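Probable endonuclease 4 (Thermotoga maritima, PDB 4HNO) probably cleaves the DNA backbone at apurinic or apyrimidinic sites during base excision repair, leaving a 3'-hydroxyl and a 5'-terminal sugar phosphate, with a metal cluster as cofactor. Local coordinates at residues 80-85 and 117-122; 106-111 and 213-218. One frame throughout, in Å; residues are numbered along the deposited sequence. Where two conformers were deposited one is given.

Contact 1: 80-85 and 117-122; sequences ASPKDD and LGTGEE
Pro-82 carries most of the contact between 80-85 and 117-122, its CD turned to Leu-117 and its CB and CG to Thr-119. Pro-82 CD meets Leu-117 CD1 at 4.0 Å, the two side chains crossing at about a right angle, so few atoms touch. Further round the ring, Pro-82 CB lies 3.6 Å from Thr-119 OG1 and 3.8 Å from Thr-119 CG2; both branches of the threonine touch the same part of the ring. A rigid, compact proline suits a turn leading into a helix; leucine offers it a methyl group, and threonine a methyl and a hydroxyl oxygen.

The polar bonds belong to each segment and its surroundings. Ser-81 OG accepts a hydrogen bond from Lys-83 N, 3.0 Å away, closing an ST turn that holds Pro-82 at its bend; Lys-83 then takes the N-cap position of the helix. With chi1 at 66°, Thr-119 OG1 sits between its own backbone N and carbonyl carbon, and from there it is hydrogen-bonded to His-116 O and to Arg-127. Gly-118 and Gly-120 have positive phi angles at which a CB would press on the preceding carbonyl oxygen, which explains glycine at both places.

Arg-127 ties the two loops together, since its NH1 also bonds Ala-80 O and its side chain touches Pro-82. The contact thus joins neighbouring beta-alpha loops of the TIM barrel, which follow the adjacent parallel strands 69-72 and 108-115 and lead into helices 84-104 and 121-136.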
loop_
_atom_site.group_PDB
_atom_site.type_symbol
_atom_site.label_atom_id
_atom_site.label_comp_id
_atom_site.label_asym_id
_atom_site.label_seq_id
_atom_site.Cartn_x
_atom_site.Cartn_y
_atom_site.Cartn_z
ATOM N N ALA A 80 12.566 -11.614 -1.068
ATOM C CA ALA A 80 12.906 -12.465 -2.204
ATOM C C ALA A 80 14.397 -12.487 -2.489
ATOM O O ALA A 80 14.825 -13.185 -3.403
ATOM C CB ALA A 80 12.160 -12.043 -3.457
ATOM N N SER A 81 15.198 -11.751 -1.738
ATOM C CA SER A 81 16.603 -11.638 -2.077
ATOM C C SER A 81 17.263 -12.998 -2.109
ATOM O O SER A 81 17.088 -13.799 -1.193
ATOM C CB SER A 81 17.338 -10.795 -1.052
ATOM O OG SER A 81 18.717 -10.765 -1.371
ATOM N N PRO A 82 18.099 -13.252 -3.112
ATOM C CA PRO A 82 18.885 -14.488 -3.142
ATOM C C PRO A 82 20.161 -14.385 -2.304
ATOM O O PRO A 82 20.949 -15.323 -2.313
ATOM C CB PRO A 82 19.217 -14.636 -4.631
ATOM C CG PRO A 82 19.343 -13.226 -5.088
ATOM C CD PRO A 82 18.267 -12.464 -4.341
ATOM N N LYS A 83 20.369 -13.259 -1.638
ATOM C CA LYS A 83 21.487 -13.062 -0.736
ATOM C C LYS A 83 21.011 -13.328 0.675
ATOM O O LYS A 83 20.163 -12.622 1.208
ATOM C CB LYS A 83 22.036 -11.642 -0.859
ATOM C CG LYS A 83 22.307 -11.200 -2.300
ATOM C CD LYS A 83 23.163 -12.155 -3.110
ATOM C CE LYS A 83 23.305 -11.687 -4.560
ATOM N NZ LYS A 83 23.655 -10.241 -4.680
ATOM N N ASP A 84 21.553 -14.350 1.305
ATOM C CA ASP A 84 21.051 -14.735 2.610
ATOM C C ASP A 84 21.202 -13.636 3.660
ATOM O O ASP A 84 20.352 -13.517 4.531
ATOM C CB ASP A 84 21.740 -16.002 3.072
ATOM C CG ASP A 84 21.238 -16.461 4.409
ATOM O OD1 ASP A 84 20.040 -16.799 4.493
ATOM O OD2 ASP A 84 22.007 -16.439 5.382
ATOM N N ASP A 85 22.281 -12.858 3.589
ATOM C CA ASP A 85 22.453 -11.705 4.482
ATOM C C ASP A 85 21.227 -10.814 4.435
ATOM O O ASP A 85 20.624 -10.498 5.476
ATOM C CB ASP A 85 23.678 -10.857 4.067
ATOM C CG ASP A 85 24.996 -11.457 4.493
ATOM O OD1 ASP A 85 25.003 -12.598 5.003
ATOM O OD2 ASP A 85 26.030 -10.771 4.294
ATOM N N LEU A 117 16.119 -10.751 -8.175
ATOM C CA LEU A 117 17.360 -10.342 -8.856
ATOM C C LEU A 117 17.798 -11.285 -9.999
ATOM O O LEU A 117 18.993 -11.429 -10.300
ATOM C CB LEU A 117 18.493 -10.166 -7.838
ATOM C CG LEU A 117 18.413 -8.895 -6.981
ATOM C CD1 LEU A 117 17.289 -8.987 -5.960
ATOM C CD2 LEU A 117 19.734 -8.591 -6.275
ATOM N N GLY A 118 16.815 -11.898 -10.649
ATOM C CA GLY A 118 17.050 -12.784 -11.780
ATOM C C GLY A 118 17.362 -14.237 -11.440
ATOM O O GLY A 118 17.898 -14.962 -12.262
ATOM N N THR A 119 17.011 -14.667 -10.233
ATOM C CA THR A 119 17.272 -16.029 -9.770
ATOM C C THR A 119 16.021 -16.905 -9.720
ATOM O O THR A 119 16.066 -18.024 -9.201
ATOM C CB THR A 119 17.931 -16.044 -8.381
ATOM O OG1 THR A 119 17.023 -15.528 -7.402
ATOM C CG2 THR A 119 19.227 -15.246 -8.382
ATOM N N GLY A 120 14.913 -16.397 -10.236
ATOM C CA GLY A 120 13.741 -17.221 -10.465
ATOM C C GLY A 120 12.534 -16.797 -9.654
ATOM O O GLY A 120 12.613 -16.659 -8.433
ATOM N N GLU A 121 11.402 -16.629 -10.333
ATOM C CA GLU A 121 10.153 -16.305 -9.679
ATOM C C GLU A 121 9.760 -17.346 -8.656
ATOM O O GLU A 121 9.387 -16.992 -7.548
ATOM C CB GLU A 121 9.028 -16.143 -10.706
ATOM C CG GLU A 121 7.678 -15.814 -10.072
ATOM C CD GLU A 121 6.506 -15.851 -11.057
ATOM O OE1 GLU A 121 6.674 -15.441 -12.212
ATOM O OE2 GLU A 121 5.404 -16.273 -10.663
ATOM N N GLU A 122 9.794 -18.628 -9.014
ATOM C CA GLU A 122 9.290 -19.660 -8.115
ATOM C C GLU A 122 10.126 -19.715 -6.842
ATOM O O GLU A 122 9.599 -19.781 -5.730
ATOM C CB GLU A 122 9.289 -21.031 -8.803
ATOM C CG GLU A 122 8.353 -21.142 -9.992
ATOM C CD GLU A 122 8.965 -20.624 -11.285
ATOM O OE1 GLU A 122 10.107 -20.112 -11.256
ATOM O OE2 GLU A 122 8.303 -20.742 -12.338
#

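Contact 2: 106-111 and 213-218. With MN (manganese (II) ion), chain E.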
loop_
_atom_site.group_PDB
_atom_site.type_symbol
_atom_site.label_atom_id
_atom_site.label_comp_id
_atom_site.label_asym_id
_atom_site.label_seq_id
_atom_site.Cartn_x
_atom_site.Cartn_y
_atom_site.Cartn_z
ATOM N N ILE A 106 -1.414 0.372 14.864
ATOM C CA ILE A 106 -1.649 0.233 13.431
ATOM C C ILE A 106 -1.852 -1.248 13.104
ATOM O O ILE A 106 -1.108 -2.121 13.554
ATOM C CB ILE A 106 -0.470 0.847 12.642
ATOM C CG1 ILE A 106 -0.394 2.361 12.832
ATOM C CG2 ILE A 106 -0.521 0.472 11.181
ATOM C CD1 ILE A 106 -1.419 3.132 12.074
ATOM N N ARG A 107 -2.857 -1.489 12.278
ATOM C CA ARG A 107 -3.346 -2.822 12.019
ATOM C C ARG A 107 -2.744 -3.492 10.774
ATOM O O ARG A 107 -2.875 -4.694 10.600
ATOM C CB ARG A 107 -4.865 -2.744 11.883
ATOM C CG ARG A 107 -5.531 -2.329 13.172
ATOM C CD ARG A 107 -7.031 -2.221 13.031
ATOM N NE ARG A 107 -7.599 -1.791 14.310
ATOM C CZ ARG A 107 -8.873 -1.489 14.498
ATOM N NH1 ARG A 107 -9.728 -1.557 13.491
ATOM N NH2 ARG A 107 -9.292 -1.096 15.690
ATOM N N TYR A 108 -2.121 -2.688 9.925
ATOM C CA TYR A 108 -1.724 -3.118 8.579
ATOM C C TYR A 108 -0.317 -2.621 8.271
ATOM O O TYR A 108 -0.007 -1.446 8.467
ATOM C CB TYR A 108 -2.651 -2.513 7.536
ATOM C CG TYR A 108 -4.065 -2.968 7.647
ATOM C CD1 TYR A 108 -5.078 -2.115 8.014
ATOM C CD2 TYR A 108 -4.372 -4.284 7.369
ATOM C CE1 TYR A 108 -6.387 -2.577 8.123
ATOM C CE2 TYR A 108 -5.657 -4.754 7.480
ATOM C CZ TYR A 108 -6.665 -3.901 7.854
ATOM O OH TYR A 108 -7.941 -4.419 7.955
ATOM N N LEU A 109 0.480 -3.517 7.698
ATOM C CA LEU A 109 1.837 -3.214 7.254
ATOM C C LEU A 109 1.955 -3.669 5.807
ATOM O O LEU A 109 1.889 -4.868 5.516
ATOM C CB LEU A 109 2.863 -3.942 8.134
ATOM C CG LEU A 109 4.327 -3.737 7.742
ATOM C CD1 LEU A 109 4.746 -2.280 7.787
ATOM C CD2 LEU A 109 5.207 -4.557 8.655
ATOM N N ASN A 110 2.109 -2.710 4.912
ATOM C CA ASN A 110 2.124 -2.934 3.472
ATOM C C ASN A 110 3.543 -3.116 2.970
ATOM O O ASN A 110 4.390 -2.245 3.196
ATOM C CB ASN A 110 1.481 -1.716 2.812
ATOM C CG ASN A 110 1.489 -1.795 1.305
ATOM O OD1 ASN A 110 0.541 -2.268 0.699
ATOM N ND2 ASN A 110 2.556 -1.339 0.708
ATOM N N ILE A 111 3.783 -4.208 2.246
ATOM C CA ILE A 111 5.094 -4.505 1.696
ATOM C C ILE A 111 5.011 -4.737 0.189
ATOM O O ILE A 111 4.034 -5.224 -0.337
ATOM C CB ILE A 111 5.729 -5.764 2.380
ATOM C CG1 ILE A 111 5.063 -7.080 1.943
ATOM C CG2 ILE A 111 5.723 -5.663 3.888
ATOM C CD1 ILE A 111 5.880 -8.330 2.290
ATOM N N ARG A 213 -10.268 -9.139 0.988
ATOM C CA ARG A 213 -8.830 -8.995 1.176
ATOM C C ARG A 213 -8.249 -7.723 0.580
ATOM O O ARG A 213 -7.068 -7.438 0.821
ATOM C CB ARG A 213 -8.091 -10.219 0.633
ATOM C CG ARG A 213 -8.331 -11.524 1.394
ATOM C CD ARG A 213 -7.562 -11.594 2.698
ATOM N NE ARG A 213 -8.200 -10.896 3.785
ATOM C CZ ARG A 213 -7.724 -10.873 5.025
ATOM N NH1 ARG A 213 -6.516 -11.349 5.296
ATOM N NH2 ARG A 213 -8.459 -10.333 6.005
ATOM N N LEU A 214 -9.014 -6.961 -0.189
ATOM C CA LEU A 214 -8.514 -5.705 -0.715
ATOM C C LEU A 214 -8.678 -4.634 0.356
ATOM O O LEU A 214 -9.782 -4.143 0.600
ATOM C CB LEU A 214 -9.254 -5.318 -2.004
ATOM C CG LEU A 214 -8.813 -3.993 -2.612
ATOM C CD1 LEU A 214 -7.343 -4.014 -3.012
ATOM C CD2 LEU A 214 -9.703 -3.649 -3.802
ATOM N N LYS A 215 -7.577 -4.287 1.019
ATOM C CA LYS A 215 -7.628 -3.405 2.180
ATOM C C LYS A 215 -7.254 -1.961 1.908
ATOM O O LYS A 215 -7.611 -1.075 2.680
ATOM C CB LYS A 215 -6.723 -3.943 3.292
ATOM C CG LYS A 215 -7.125 -5.304 3.832
ATOM C CD LYS A 215 -8.504 -5.315 4.448
ATOM C CE LYS A 215 -8.823 -6.687 4.987
ATOM N NZ LYS A 215 -10.209 -6.764 5.519
ATOM N N MET A 216 -6.531 -1.714 0.823
ATOM C CA MET A 216 -6.050 -0.379 0.507
ATOM C C MET A 216 -5.866 -0.292 -1.000
ATOM O O MET A 216 -5.445 -1.265 -1.630
ATOM C CB MET A 216 -4.726 -0.097 1.217
ATOM C CG MET A 216 -4.061 1.223 0.818
ATOM S SD MET A 216 -2.771 1.805 1.949
ATOM C CE MET A 216 -1.765 0.333 2.187
ATOM N N ILE A 217 -6.144 0.883 -1.544
ATOM C CA ILE A 217 -5.750 1.248 -2.901
ATOM C C ILE A 217 -4.748 2.379 -2.781
ATOM O O ILE A 217 -4.983 3.360 -2.075
ATOM C CB ILE A 217 -6.974 1.665 -3.723
ATOM C CG1 ILE A 217 -7.841 0.436 -3.995
ATOM C CG2 ILE A 217 -6.553 2.352 -5.033
ATOM C CD1 ILE A 217 -9.239 0.763 -4.457
ATOM N N HIS A 218 -3.610 2.226 -3.468
ATOM C CA HIS A 218 -2.693 3.330 -3.648
ATOM C C HIS A 218 -3.123 4.040 -4.927
ATOM O O HIS A 218 -3.064 3.468 -6.025
ATOM C CB HIS A 218 -1.250 2.878 -3.752
ATOM C CG HIS A 218 -0.676 2.401 -2.468
ATOM N ND1 HIS A 218 0.518 1.716 -2.422
ATOM C CD2 HIS A 218 -1.103 2.567 -1.194
ATOM C CE1 HIS A 218 0.787 1.484 -1.152
ATOM N NE2 HIS A 218 -0.178 1.984 -0.387
HETATM MN MN MN E . 2.180 2.033 -3.882
HETATM O O HOH W 1 3.947 2.093 -3.059
#
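The side chains of Tyr-108 and Lys-215 cross at about a right angle, with Lys-215 CG oblique to the ring, 4.0 Å from Tyr-108 CE2, and Lys-215 CD 3.7 Å from Tyr-108 OH. One face of the ring is covered by Arg-107 CB, offset toward the rim. Two other flat groups, the Asn-110 amide and the His-218 imidazole, come from opposite directions with their planes 55° apart, and Asn-110 ND2 stands 3.8 Å from His-218 CE1 in an oblique approach.

Lysine suits its place because its long methylene chain, bent at chi2 (-61°), packs on the tyrosine while NZ forms a salt bridge with Glu-212; the tyrosine hydroxyl is hydrogen-bonded to Glu-67. Beyond this pair, the flexible Met-216 sends its terminal CE to within 3.8 Å of Asn-110 OD1 and 3.9 Å of Asn-110 CB, placing an apolar methyl against the amide in the barrel interior. Both polar ends of the buried Asn-110 amide are satisfied, OD1 by Thr-179 and ND2 by Glu-147, which holds the amide's rotation.

His-218 uses both ring nitrogens: ND1 binds manganese at 2.2 Å, at a site where zinc is also modelled, while NE2 is hydrogen-bonded to Gln-33, fixing the ring's orientation. Since Glu-147 also binds this ion, Asn-110 is a second-shell residue that probably helps to position it. Water 1, Asp-181 and Glu-263 complete the coordination. Side chains of non-adjacent strands meeting inside are general to TIM barrels; the three-metal cluster of histidines and carboxylates, reached here through His-218, marks the endonuclease IV family.

Contacts 1 and 2 belong to one TIM barrel, their centres 24 Å apart and their nearest atoms about 8 Å apart without touching. Along the chain their segments alternate: 80-85, 106-111, 117-122, 213-218. Helix 84-104 leads from contact 1 to strand 108-115, which supplies one side of contact 2 and then runs on toward the turn before helix 121-136, returning to contact 1. Contact 1 accordingly joins, at the surface, the loops that follow strands 69-72 and 108-115, neighbours in the barrel, whereas contact 2 spans the barrel interior to strand 214-222. Strand 108-115 also carries the zinc ligand His-112, just after 106-111, so the same element connects the outer turns with the metal centre.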